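Local structure of transcriptional regulator, IclR family (Alicyclobacillus acidocaldarius subsp. acidocaldarius, 5TJJ) at residues V230-G233 with E234-E237. The protein probably binds DNA and regulates transcription as a member of the IclR family. Residues are numbered along the deposited sequence; the frame is centred on the assembly and turned at random.
Sequences VIQG and EDVE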
loop_
_atom_site.group_PDB
_atom_site.type_symbol
_atom_site.label_atom_id
_atom_site.label_comp_id
_atom_site.label_asym_id
_atom_site.label_seq_id
_atom_site.Cartn_x
_atom_site.Cartn_y
_atom_site.Cartn_z
ATOM N N VAL A 230 6.459 25.529 -32.056
ATOM C CA VAL A 230 6.727 26.541 -31.040
ATOM C C VAL A 230 7.640 26.074 -29.917
ATOM O O VAL A 230 7.895 26.834 -29.012
ATOM C CB VAL A 230 5.423 27.163 -30.436
ATOM C CG1 VAL A 230 4.555 27.796 -31.527
ATOM C CG2 VAL A 230 4.651 26.166 -29.581
ATOM N N ILE A 231 8.144 24.857 -29.980
ATOM C CA ILE A 231 9.203 24.410 -29.086
ATOM C C ILE A 231 10.441 25.316 -29.191
ATOM O O ILE A 231 10.852 25.681 -30.283
ATOM C CB ILE A 231 9.626 22.952 -29.406
ATOM C CG1 ILE A 231 8.582 21.988 -28.895
ATOM C CG2 ILE A 231 10.979 22.597 -28.773
ATOM C CD1 ILE A 231 8.868 20.541 -29.268
ATOM N N GLN A 232 11.039 25.625 -28.043
ATOM C CA GLN A 232 12.172 26.556 -27.937
ATOM C C GLN A 232 13.314 25.929 -27.131
ATOM O O GLN A 232 13.207 24.765 -26.711
ATOM C CB GLN A 232 11.683 27.867 -27.329
ATOM C CG GLN A 232 10.854 28.676 -28.320
ATOM C CD GLN A 232 10.045 29.801 -27.679
ATOM O OE1 GLN A 232 9.803 29.803 -26.464
ATOM N NE2 GLN A 232 9.595 30.757 -28.507
ATOM N N GLY A 233 14.410 26.682 -26.961
ATOM C CA GLY A 233 15.669 26.172 -26.407
ATOM C C GLY A 233 15.477 25.214 -25.263
ATOM O O GLY A 233 15.571 23.990 -25.422
ATOM N N GLU A 234 15.125 25.759 -24.115
ATOM C CA GLU A 234 15.118 24.966 -22.896
ATOM C C GLU A 234 13.904 24.063 -22.707
ATOM O O GLU A 234 13.919 23.230 -21.817
ATOM C CB GLU A 234 15.304 25.883 -21.680
ATOM C CG GLU A 234 16.568 26.756 -21.760
ATOM C CD GLU A 234 17.063 27.288 -20.416
ATOM O OE1 GLU A 234 16.827 26.638 -19.366
ATOM O OE2 GLU A 234 17.715 28.362 -20.421
ATOM N N ASP A 235 12.876 24.200 -23.543
ATOM C CA ASP A 235 11.591 23.520 -23.335
ATOM C C ASP A 235 11.696 22.025 -23.191
ATOM O O ASP A 235 11.148 21.457 -22.256
ATOM C CB ASP A 235 10.624 23.777 -24.495
ATOM C CG ASP A 235 10.027 25.162 -24.478
ATOM O OD1 ASP A 235 9.823 25.738 -23.387
ATOM O OD2 ASP A 235 9.733 25.666 -25.583
ATOM N N VAL A 236 12.382 21.390 -24.126
ATOM C CA VAL A 236 12.493 19.937 -24.135
ATOM C C VAL A 236 13.306 19.485 -22.937
ATOM O O VAL A 236 12.870 18.621 -22.188
ATOM C CB VAL A 236 13.097 19.406 -25.460
ATOM C CG1 VAL A 236 13.307 17.888 -25.417
ATOM C CG2 VAL A 236 12.199 19.801 -26.626
ATOM N N GLU A 237 14.468 20.101 -22.758
ATOM C CA GLU A 237 15.308 19.909 -21.573
ATOM C C GLU A 237 14.474 19.994 -20.292
ATOM O O GLU A 237 14.593 19.137 -19.436
ATOM C CB GLU A 237 16.477 20.933 -21.538
ATOM C CG GLU A 237 17.694 20.494 -20.715
ATOM C CD GLU A 237 18.662 21.637 -20.340
ATOM O OE1 GLU A 237 19.371 21.505 -19.299
ATOM O OE2 GLU A 237 18.731 22.667 -21.067
#
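Asp235 reaches back from the first turn of helix 233-253 to the backbone of Gln232. Its CG stands beside its own backbone N (chi1 -75°), which brings OD2 to Gln232 N; there OD2 accepts a bond at 2.8 Å, met on its anti side and 28° out of the carboxylate plane. In return Asp235 N donates to Gln232 O over 3.2 Å. The OD2 bond is the carboxylate half of a capping box, with Gln232 as N-cap; the return bond uses the main-chain O of Gln232, not its side chain. Gln232 CB also packs 3.4 Å from Asp235 OD2. Beside it, the methyl CG2 of Ile231 meets CG2 of Val236 at 3.7 Å, the side chains crossing at a slant in an i, i+5 hydrophobic staple. These paired grips form the compact part; the extended side chains of Gln232 and Glu234 lie on the solvent side. The turn leads from strand 218-227 into the last helix of the IclR C-terminal domain. With an alanine here, Gln232 N is likely to lose its acceptor and Arg238 its salt-bridge partner. Bonded to one backbone N-H near the helix start and salt-bridged to Arg238, the Asp235 carboxylate is probably favoured in its charged form.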